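Local coordinates for protein malate dehydrogenase (Picrophilus torridus, PDB 4BGV) that probably catalyses the reversible NAD-dependent oxidation of malate to oxaloacetate, a step of the tricarboxylic acid cycle, at residues V185-Y190 / L291-D296; G261-T266 / E286-L291; L272-P277 / E299-S304. One frame throughout, in Å; residues are numbered along the deposited sequence.

Contact 1: residues V185-Y190 / L291-D296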
loop_
_atom_site.group_PDB
_atom_site.type_symbol
_atom_site.label_atom_id
_atom_site.label_comp_id
_atom_site.label_asym_id
_atom_site.label_seq_id
_atom_site.Cartn_x
_atom_site.Cartn_y
_atom_site.Cartn_z
ATOM N N VAL A 185 -26.288 15.423 -11.988
ATOM C CA VAL A 185 -27.226 14.570 -12.710
ATOM C C VAL A 185 -26.828 13.112 -12.505
ATOM O O VAL A 185 -25.890 12.618 -13.134
ATOM C CB VAL A 185 -27.248 14.872 -14.223
ATOM C CG1 VAL A 185 -28.284 13.973 -14.926
ATOM C CG2 VAL A 185 -27.555 16.346 -14.478
ATOM N N PRO A 186 -27.534 12.420 -11.607
ATOM C CA PRO A 186 -27.233 11.000 -11.417
ATOM C C PRO A 186 -27.861 10.174 -12.534
ATOM O O PRO A 186 -28.912 10.565 -13.050
ATOM C CB PRO A 186 -27.940 10.678 -10.096
ATOM C CG PRO A 186 -29.136 11.605 -10.094
ATOM C CD PRO A 186 -28.692 12.868 -10.804
ATOM N N PHE A 187 -27.213 9.076 -12.924
ATOM C CA PHE A 187 -27.869 8.041 -13.731
ATOM C C PHE A 187 -28.044 6.868 -12.782
ATOM O O PHE A 187 -27.098 6.105 -12.521
ATOM C CB PHE A 187 -27.020 7.580 -14.933
ATOM C CG PHE A 187 -26.973 8.550 -16.095
ATOM C CD1 PHE A 187 -26.852 9.918 -15.893
ATOM C CD2 PHE A 187 -26.990 8.074 -17.396
ATOM C CE1 PHE A 187 -26.784 10.804 -16.979
ATOM C CE2 PHE A 187 -26.910 8.939 -18.483
ATOM C CZ PHE A 187 -26.802 10.309 -18.273
ATOM N N ILE A 188 -29.242 6.742 -12.232
ATOM C CA ILE A 188 -29.525 5.668 -11.285
ATOM C C ILE A 188 -29.358 4.318 -11.956
ATOM O O ILE A 188 -28.840 3.383 -11.350
ATOM C CB ILE A 188 -30.948 5.799 -10.706
ATOM C CG1 ILE A 188 -31.051 7.062 -9.858
ATOM C CG2 ILE A 188 -31.321 4.577 -9.896
ATOM C CD1 ILE A 188 -29.850 7.308 -8.991
ATOM N N ARG A 189 -29.766 4.228 -13.221
ATOM C CA ARG A 189 -29.663 2.963 -13.953
ATOM C C ARG A 189 -28.225 2.486 -14.149
ATOM O O ARG A 189 -27.995 1.292 -14.339
ATOM C CB ARG A 189 -30.394 3.044 -15.299
ATOM C CG ARG A 189 -29.824 4.082 -16.240
ATOM C CD ARG A 189 -30.805 4.432 -17.353
ATOM N NE ARG A 189 -30.258 5.497 -18.179
ATOM C CZ ARG A 189 -29.690 5.302 -19.362
ATOM N NH1 ARG A 189 -29.625 4.076 -19.875
ATOM N NH2 ARG A 189 -29.227 6.335 -20.046
ATOM N N TYR A 190 -27.259 3.407 -14.102
ATOM C CA TYR A 190 -25.857 3.018 -14.238
ATOM C C TYR A 190 -25.174 2.844 -12.887
ATOM O O TYR A 190 -23.948 2.742 -12.807
ATOM C CB TYR A 190 -25.083 4.045 -15.055
ATOM C CG TYR A 190 -25.402 4.079 -16.538
ATOM C CD1 TYR A 190 -26.224 3.122 -17.136
ATOM C CD2 TYR A 190 -24.832 5.045 -17.348
ATOM C CE1 TYR A 190 -26.491 3.166 -18.511
ATOM C CE2 TYR A 190 -25.090 5.096 -18.714
ATOM C CZ TYR A 190 -25.908 4.159 -19.285
ATOM O OH TYR A 190 -26.137 4.236 -20.640
ATOM N N LEU A 291 -22.753 9.938 -23.772
ATOM C CA LEU A 291 -23.836 9.159 -23.181
ATOM C C LEU A 291 -25.141 9.281 -23.954
ATOM O O LEU A 291 -25.386 10.282 -24.617
ATOM C CB LEU A 291 -24.083 9.614 -21.738
ATOM C CG LEU A 291 -22.898 9.508 -20.785
ATOM C CD1 LEU A 291 -23.262 10.141 -19.448
ATOM C CD2 LEU A 291 -22.490 8.054 -20.604
ATOM N N LYS A 292 -25.971 8.248 -23.845
ATOM C CA LYS A 292 -27.358 8.311 -24.270
ATOM C C LYS A 292 -28.194 8.666 -23.045
ATOM O O LYS A 292 -28.136 7.972 -22.039
ATOM C CB LYS A 292 -27.811 6.953 -24.798
ATOM C CG LYS A 292 -26.872 6.301 -25.799
ATOM C CD LYS A 292 -27.575 5.125 -26.475
ATOM C CE LYS A 292 -26.627 3.981 -26.771
ATOM N NZ LYS A 292 -26.936 2.808 -25.904
ATOM N N PHE A 293 -28.965 9.742 -23.126
ATOM C CA PHE A 293 -29.795 10.168 -22.002
ATOM C C PHE A 293 -31.208 9.606 -22.136
ATOM O O PHE A 293 -31.786 9.629 -23.223
ATOM C CB PHE A 293 -29.918 11.706 -21.959
ATOM C CG PHE A 293 -28.617 12.439 -21.716
ATOM C CD1 PHE A 293 -27.724 12.670 -22.753
ATOM C CD2 PHE A 293 -28.302 12.922 -20.456
ATOM C CE1 PHE A 293 -26.533 13.361 -22.522
ATOM C CE2 PHE A 293 -27.119 13.619 -20.223
ATOM C CZ PHE A 293 -26.238 13.837 -21.256
ATOM N N ASN A 294 -31.780 9.127 -21.037
ATOM C CA ASN A 294 -33.226 8.908 -21.018
ATOM C C ASN A 294 -33.930 10.251 -20.767
ATOM O O ASN A 294 -33.270 11.262 -20.535
ATOM C CB ASN A 294 -33.646 7.786 -20.034
ATOM C CG ASN A 294 -33.502 8.171 -18.562
ATOM O OD1 ASN A 294 -33.381 9.348 -18.212
ATOM N ND2 ASN A 294 -33.545 7.159 -17.680
ATOM N N GLU A 295 -35.250 10.270 -20.806
ATOM C CA GLU A 295 -35.969 11.539 -20.713
ATOM C C GLU A 295 -35.752 12.277 -19.390
ATOM O O GLU A 295 -35.596 13.506 -19.375
ATOM C CB GLU A 295 -37.462 11.344 -21.010
ATOM C CG GLU A 295 -38.379 12.449 -20.488
ATOM C CD GLU A 295 -38.061 13.828 -21.047
ATOM O OE1 GLU A 295 -37.314 13.929 -22.043
ATOM O OE2 GLU A 295 -38.567 14.822 -20.482
ATOM N N ASP A 296 -35.728 11.548 -18.280
ATOM C CA ASP A 296 -35.504 12.189 -16.979
ATOM C C ASP A 296 -34.110 12.811 -16.905
ATOM O O ASP A 296 -33.942 13.955 -16.466
ATOM C CB ASP A 296 -35.682 11.192 -15.833
ATOM C CG ASP A 296 -37.130 10.978 -15.470
ATOM O OD1 ASP A 296 -37.965 11.833 -15.836
ATOM O OD2 ASP A 296 -37.433 9.958 -14.809
HETATM O O HOH W 1 -25.080 5.929 -22.591
#
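Phe187 pushes the far end of its ring between Leu291 and Phe293, its CZ lying 3.7 Å from CD1 of Leu291 and equally close to CD2 of Phe293. Its CG stands anti to the carbonyl carbon (chi1 -75°), which starts the ring off beside the backbone N. The two phenylalanine side chains cross at about a right angle, while their ring planes meet obliquely at 58°, with centroids 5.7 Å apart. A flat apolar ring suits this place, touching a branched and an aromatic neighbour at once with its outer end. Leu291 also brings CD2 to the edge of the Tyr190 ring.

The polar half is built on Arg189. Its CG sits between the backbone N and the carbonyl carbon (chi1 62°), and the chain then runs extended to NE. NH2 makes a short but bent, weak hydrogen bond of 2.8 Å to O of Lys292, near the guanidinium plane. CZ of Tyr190 lies over one guanidinium face and CB of Asn294 over the opposite one. The firmer partner is Glu297, whose OE2 forms a salt bridge with NE. A water links Tyr190 OH to Lys292 N, at 2.8 Å from each.

Asn294 is the N-cap of helix 295-321, its OD1 accepting from N of Glu297. Lys292 ties the segment to the second subunit through a salt bridge to its Asp200. Strand 172-178 adds Phe175 and Ile177 to the apolar cluster, and the Arg189-Glu297 bridge and Phe187 packing fasten the type I turn Phe187-Tyr190 to the start of the C-terminal helix.

Contact 2: residues G261-T266 / E286-L291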
loop_
_atom_site.group_PDB
_atom_site.type_symbol
_atom_site.label_atom_id
_atom_site.label_comp_id
_atom_site.label_asym_id
_atom_site.label_seq_id
_atom_site.Cartn_x
_atom_site.Cartn_y
_atom_site.Cartn_z
ATOM N N GLY A 261 -16.879 20.155 -30.947
ATOM C CA GLY A 261 -17.015 19.253 -32.078
ATOM C C GLY A 261 -18.205 18.336 -31.929
ATOM O O GLY A 261 -19.293 18.780 -31.567
ATOM N N GLU A 262 -17.997 17.048 -32.175
ATOM C CA GLU A 262 -19.116 16.116 -32.189
ATOM C C GLU A 262 -19.729 15.944 -30.804
ATOM O O GLU A 262 -20.910 15.640 -30.687
ATOM C CB GLU A 262 -18.712 14.770 -32.792
ATOM C CG GLU A 262 -19.820 14.105 -33.601
ATOM C CD GLU A 262 -20.101 14.797 -34.938
ATOM O OE1 GLU A 262 -19.583 15.909 -35.188
ATOM O OE2 GLU A 262 -20.849 14.214 -35.752
ATOM N N HIS A 263 -18.931 16.167 -29.760
ATOM C CA HIS A 263 -19.427 16.057 -28.391
ATOM C C HIS A 263 -20.510 17.088 -28.054
ATOM O O HIS A 263 -21.335 16.856 -27.175
ATOM C CB HIS A 263 -18.268 16.155 -27.392
ATOM C CG HIS A 263 -17.218 15.112 -27.597
ATOM N ND1 HIS A 263 -17.478 13.763 -27.462
ATOM C CD2 HIS A 263 -15.910 15.213 -27.932
ATOM C CE1 HIS A 263 -16.373 13.078 -27.704
ATOM N NE2 HIS A 263 -15.410 13.934 -27.999
ATOM N N SER A 264 -20.506 18.219 -28.757
ATOM C CA SER A 264 -21.507 19.255 -28.514
ATOM C C SER A 264 -22.891 18.785 -28.924
ATOM O O SER A 264 -23.897 19.199 -28.337
ATOM C CB SER A 264 -21.151 20.548 -29.255
ATOM O OG SER A 264 -19.964 21.114 -28.708
ATOM N N LYS A 265 -22.949 17.918 -29.931
ATOM C CA LYS A 265 -24.228 17.372 -30.363
ATOM C C LYS A 265 -24.867 16.519 -29.264
ATOM O O LYS A 265 -26.088 16.460 -29.147
ATOM C CB LYS A 265 -24.060 16.575 -31.662
ATOM C CG LYS A 265 -23.445 17.409 -32.781
ATOM C CD LYS A 265 -23.058 16.573 -33.994
ATOM C CE LYS A 265 -24.246 16.303 -34.901
ATOM N NZ LYS A 265 -23.837 15.633 -36.175
ATOM N N THR A 266 -24.034 15.861 -28.461
ATOM C CA THR A 266 -24.506 15.047 -27.340
ATOM C C THR A 266 -24.798 15.854 -26.072
ATOM O O THR A 266 -25.822 15.648 -25.405
ATOM C CB THR A 266 -23.464 13.949 -26.990
ATOM O OG1 THR A 266 -23.436 12.967 -28.038
ATOM C CG2 THR A 266 -23.806 13.270 -25.662
ATOM N N GLU A 286 -8.257 12.230 -22.617
ATOM C CA GLU A 286 -7.912 11.402 -23.776
ATOM C C GLU A 286 -9.118 10.912 -24.550
ATOM O O GLU A 286 -9.001 10.481 -25.700
ATOM C CB GLU A 286 -7.010 10.254 -23.351
ATOM C CG GLU A 286 -5.838 10.811 -22.571
ATOM C CD GLU A 286 -4.603 9.969 -22.648
ATOM O OE1 GLU A 286 -4.718 8.760 -22.958
ATOM O OE2 GLU A 286 -3.516 10.527 -22.385
ATOM N N LYS A 287 -10.279 10.989 -23.913
ATOM C CA LYS A 287 -11.534 10.621 -24.559
ATOM C C LYS A 287 -12.666 11.196 -23.739
ATOM O O LYS A 287 -12.610 11.201 -22.516
ATOM C CB LYS A 287 -11.694 9.099 -24.636
ATOM C CG LYS A 287 -12.966 8.647 -25.396
ATOM C CD LYS A 287 -13.033 7.136 -25.531
ATOM C CE LYS A 287 -14.320 6.692 -26.230
ATOM N NZ LYS A 287 -14.278 6.873 -27.705
ATOM N N ILE A 288 -13.683 11.698 -24.424
ATOM C CA ILE A 288 -14.939 12.028 -23.777
ATOM C C ILE A 288 -15.954 10.988 -24.213
ATOM O O ILE A 288 -16.160 10.773 -25.405
ATOM C CB ILE A 288 -15.427 13.416 -24.188
ATOM C CG1 ILE A 288 -14.541 14.499 -23.545
ATOM C CG2 ILE A 288 -16.871 13.616 -23.752
ATOM C CD1 ILE A 288 -14.783 15.894 -24.080
ATOM N N TYR A 289 -16.587 10.321 -23.260
ATOM C CA TYR A 289 -17.614 9.353 -23.627
ATOM C C TYR A 289 -18.945 10.067 -23.857
ATOM O O TYR A 289 -19.351 10.912 -23.062
ATOM C CB TYR A 289 -17.736 8.285 -22.552
ATOM C CG TYR A 289 -16.455 7.477 -22.420
ATOM C CD1 TYR A 289 -15.422 7.902 -21.593
ATOM C CD2 TYR A 289 -16.267 6.329 -23.175
ATOM C CE1 TYR A 289 -14.229 7.167 -21.485
ATOM C CE2 TYR A 289 -15.093 5.591 -23.079
ATOM C CZ TYR A 289 -14.083 6.018 -22.228
ATOM O OH TYR A 289 -12.923 5.284 -22.142
ATOM N N ASP A 290 -19.599 9.755 -24.968
ATOM C CA ASP A 290 -20.894 10.359 -25.269
ATOM C C ASP A 290 -22.011 9.459 -24.759
ATOM O O ASP A 290 -22.199 8.359 -25.256
ATOM C CB ASP A 290 -21.049 10.589 -26.774
ATOM C CG ASP A 290 -20.064 11.605 -27.304
ATOM O OD1 ASP A 290 -19.780 12.599 -26.588
ATOM O OD2 ASP A 290 -19.563 11.400 -28.422
ATOM N N LEU A 291 -22.753 9.938 -23.772
ATOM C CA LEU A 291 -23.836 9.159 -23.181
ATOM C C LEU A 291 -25.141 9.281 -23.954
ATOM O O LEU A 291 -25.386 10.282 -24.617
ATOM C CB LEU A 291 -24.083 9.614 -21.738
ATOM C CG LEU A 291 -22.898 9.508 -20.785
ATOM C CD1 LEU A 291 -23.262 10.141 -19.448
ATOM C CD2 LEU A 291 -22.490 8.054 -20.604
HETATM O O HOH W 2 -13.238 11.868 -27.299
HETATM O O HOH W 3 -25.156 10.471 -27.440
#
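Ile288, at the end of strand 284-288, lies against the imidazole of His263, its CB 3.8 Å from the ring centroid and 15° off the normal. This CH-pi contact uses one face of the ring, with CB displaced toward the rim near CE1 and NE2. The beta-branch suits the place, since CB carries CG2 and CG1 along the same face; CG2 approaches ND1 and CD1 approaches CD2. The carbonyl O of Ile288 lies 3.3 Å from CE1 of His263, and a water joins its N to NE2 of the same ring.

Tyr289 turns away from the helix and packs on Val167 of the second subunit. Asp290 then faces the helix again, where its OD1 accepts a hydrogen bond from ND1 of His263 at 2.7 Å. The bond is nearly straight (172°), lies in the ring plane and meets the syn side of the carboxylate, whose plane is turned 55° from the imidazole. Asp290 CB also lies 3.6 Å from OG1 of Thr266.

At Leu291 the backbone takes over: its O is 3.5 Å from CG2 of Thr266, which stands anti to the backbone N. A water donates to this O and also bonds OG1 of Thr266, so one small residue offers a methyl and a hydroxyl together.

His263 is thus gripped through both nitrogens and one face, which fixes its rotation. With ND1 as the donor to a carboxylate, the ring would probably be easier to protonate, and the pair may then gain the character of a salt bridge.

Contact 3: residues L272-P277 / E299-S304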
loop_
_atom_site.group_PDB
_atom_site.type_symbol
_atom_site.label_atom_id
_atom_site.label_comp_id
_atom_site.label_asym_id
_atom_site.label_seq_id
_atom_site.Cartn_x
_atom_site.Cartn_y
_atom_site.Cartn_z
ATOM N N LEU A 272 -17.444 25.185 -23.828
ATOM C CA LEU A 272 -17.560 25.398 -22.384
ATOM C C LEU A 272 -17.078 24.140 -21.677
ATOM O O LEU A 272 -16.978 23.079 -22.302
ATOM C CB LEU A 272 -19.019 25.649 -21.994
ATOM C CG LEU A 272 -19.667 26.913 -22.546
ATOM C CD1 LEU A 272 -21.034 27.109 -21.943
ATOM C CD2 LEU A 272 -18.763 28.095 -22.256
ATOM N N PHE A 273 -16.766 24.259 -20.385
ATOM C CA PHE A 273 -16.459 23.096 -19.540
ATOM C C PHE A 273 -17.709 22.622 -18.788
ATOM O O PHE A 273 -18.446 23.435 -18.239
ATOM C CB PHE A 273 -15.385 23.445 -18.511
ATOM C CG PHE A 273 -13.991 23.531 -19.070
ATOM C CD1 PHE A 273 -13.603 24.621 -19.833
ATOM C CD2 PHE A 273 -13.048 22.546 -18.778
ATOM C CE1 PHE A 273 -12.302 24.723 -20.330
ATOM C CE2 PHE A 273 -11.748 22.642 -19.259
ATOM C CZ PHE A 273 -11.379 23.725 -20.047
ATOM N N ILE A 274 -17.948 21.312 -18.767
ATOM C CA ILE A 274 -19.036 20.759 -17.966
ATOM C C ILE A 274 -18.691 19.309 -17.587
ATOM O O ILE A 274 -17.887 18.667 -18.261
ATOM C CB ILE A 274 -20.408 20.866 -18.717
ATOM C CG1 ILE A 274 -21.591 20.676 -17.755
ATOM C CG2 ILE A 274 -20.460 19.915 -19.910
ATOM C CD1 ILE A 274 -22.927 21.214 -18.327
ATOM N N GLY A 275 -19.283 18.801 -16.508
ATOM C CA GLY A 275 -18.954 17.471 -16.011
ATOM C C GLY A 275 -19.459 16.314 -16.861
ATOM O O GLY A 275 -20.666 16.087 -16.969
ATOM N N VAL A 276 -18.531 15.586 -17.474
ATOM C CA VAL A 276 -18.869 14.453 -18.337
ATOM C C VAL A 276 -17.866 13.324 -18.079
ATOM O O VAL A 276 -16.772 13.578 -17.559
ATOM C CB VAL A 276 -18.859 14.848 -19.848
ATOM C CG1 VAL A 276 -19.907 15.938 -20.162
ATOM C CG2 VAL A 276 -17.471 15.300 -20.275
ATOM N N PRO A 277 -18.221 12.075 -18.436
ATOM C CA PRO A 277 -17.253 10.990 -18.216
ATOM C C PRO A 277 -16.056 11.104 -19.143
ATOM O O PRO A 277 -16.226 11.202 -20.367
ATOM C CB PRO A 277 -18.041 9.714 -18.569
ATOM C CG PRO A 277 -19.437 10.121 -18.793
ATOM C CD PRO A 277 -19.466 11.594 -19.062
ATOM N N GLU A 299 -33.794 16.033 -19.130
ATOM C CA GLU A 299 -34.394 17.201 -18.474
ATOM C C GLU A 299 -33.441 17.791 -17.450
ATOM O O GLU A 299 -33.226 18.997 -17.364
ATOM C CB GLU A 299 -35.666 16.787 -17.726
ATOM C CG GLU A 299 -36.836 16.401 -18.593
ATOM C CD GLU A 299 -38.025 15.884 -17.786
ATOM O OE1 GLU A 299 -37.815 15.143 -16.802
ATOM O OE2 GLU A 299 -39.172 16.212 -18.143
ATOM N N ALA A 300 -32.912 16.898 -16.624
ATOM C CA ALA A 300 -31.984 17.306 -15.575
ATOM C C ALA A 300 -30.713 17.890 -16.182
ATOM O O ALA A 300 -30.173 18.877 -15.683
ATOM C CB ALA A 300 -31.652 16.131 -14.675
ATOM N N TRP A 301 -30.231 17.276 -17.260
ATOM C CA TRP A 301 -29.043 17.780 -17.936
ATOM C C TRP A 301 -29.245 19.193 -18.482
ATOM O O TRP A 301 -28.376 20.056 -18.331
ATOM C CB TRP A 301 -28.602 16.833 -19.053
ATOM C CG TRP A 301 -27.322 17.272 -19.726
ATOM C CD1 TRP A 301 -27.194 17.809 -20.971
ATOM C CD2 TRP A 301 -26.000 17.212 -19.175
ATOM N NE1 TRP A 301 -25.867 18.078 -21.238
ATOM C CE2 TRP A 301 -25.119 17.734 -20.144
ATOM C CE3 TRP A 301 -25.477 16.785 -17.950
ATOM C CZ2 TRP A 301 -23.746 17.829 -19.934
ATOM C CZ3 TRP A 301 -24.107 16.873 -17.745
ATOM C CH2 TRP A 301 -23.258 17.397 -18.733
ATOM N N LYS A 302 -30.396 19.434 -19.103
ATOM C CA LYS A 302 -30.656 20.732 -19.713
ATOM C C LYS A 302 -30.623 21.855 -18.679
ATOM O O LYS A 302 -30.150 22.953 -18.959
ATOM C CB LYS A 302 -31.975 20.714 -20.492
ATOM C CG LYS A 302 -31.816 20.071 -21.860
ATOM C CD LYS A 302 -33.139 19.940 -22.601
ATOM C CE LYS A 302 -32.962 19.068 -23.840
ATOM N NZ LYS A 302 -34.201 18.986 -24.663
ATOM N N LYS A 303 -31.098 21.566 -17.474
ATOM C CA LYS A 303 -31.061 22.541 -16.392
ATOM C C LYS A 303 -29.624 22.839 -15.972
ATOM O O LYS A 303 -29.263 23.991 -15.733
ATOM C CB LYS A 303 -31.890 22.050 -15.201
ATOM C CG LYS A 303 -33.393 22.238 -15.393
ATOM C CD LYS A 303 -34.231 21.426 -14.402
ATOM C CE LYS A 303 -33.644 21.431 -12.998
ATOM N NZ LYS A 303 -32.831 20.205 -12.736
ATOM N N SER A 304 -28.809 21.792 -15.889
ATOM C CA SER A 304 -27.399 21.951 -15.547
ATOM C C SER A 304 -26.692 22.760 -16.627
ATOM O O SER A 304 -25.880 23.646 -16.326
ATOM C CB SER A 304 -26.714 20.592 -15.380
ATOM O OG SER A 304 -27.333 19.818 -14.367
#
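Ile274 and Trp301 reach toward each other tip to tip, and their apolar contact carries most of the join between strand 272-277 and helix 299-304. The indole meets the isoleucine with the outer atoms of its six-membered ring. CH2 lies 3.8 Å from CG1 of Ile274, and CZ2 lies 3.8 Å from its CD1; CG2 approaches both ring atoms. Such a branched chain suits the place because it presents three carbons to one ring end. Trp301 suits its own place by length: the axes of strand and helix pass 10.9 Å apart, and the indole spans that distance, its CG set anti to the backbone N (chi1 -176°). Val276 adds a lesser apolar contact, its CG1 3.9 Å from CH2 of Trp301. An alanine in place of Ile274, lacking CG1, CG2 and CD1, would probably open a gap beside CZ2 and CH2 of the indole, leaving CH2 mainly to Val276 and the O of Gly275.

A second kind of contact involves the backbone. The O of Gly275 lies 3.4 Å from CH2 of Trp301, near the ring plane, so that the carbonyl faces the weakly positive C-H edge of the indole. Less closely, CD1 of Ile274 comes 4.3 Å from the O of Ser304.

The polar end of the indole binds beyond the two segments. NE1 of Trp301 is hydrogen-bonded to O of Tyr267, which satisfies it inside a buried setting.

Strand and helix run roughly antiparallel (150°). A long C-terminal helix packed on the antiparallel strands is characteristic of the alpha/beta C-terminal domain of the LDH/MDH superfamily, and here the distance from Gly275 to the side chain of His180, the probable proton acceptor, is about 9 Å.

The three contacts adjoin one another in the C-terminal domain. Contact 1 and contact 2 share Leu291, whose CD1 also lies 3.9 Å from CG of Pro277 in contact 3. Contacts 1 and 3 both use helix 295-321, where CE2 of Phe293 packs 3.7 Å from CG of Trp301; their centres are 12 Å apart. Contacts 2 and 3 meet through neighbouring strands of one sheet, with N of Tyr289 probably hydrogen-bonded to O of Pro277 at 3.0 Å. Contact 3 approaches the probable catalytic centre, the side chain of Ser304 lying about 10 Å from that of the likely substrate-binding Arg93, whereas contacts 1 and 2 lie away from it.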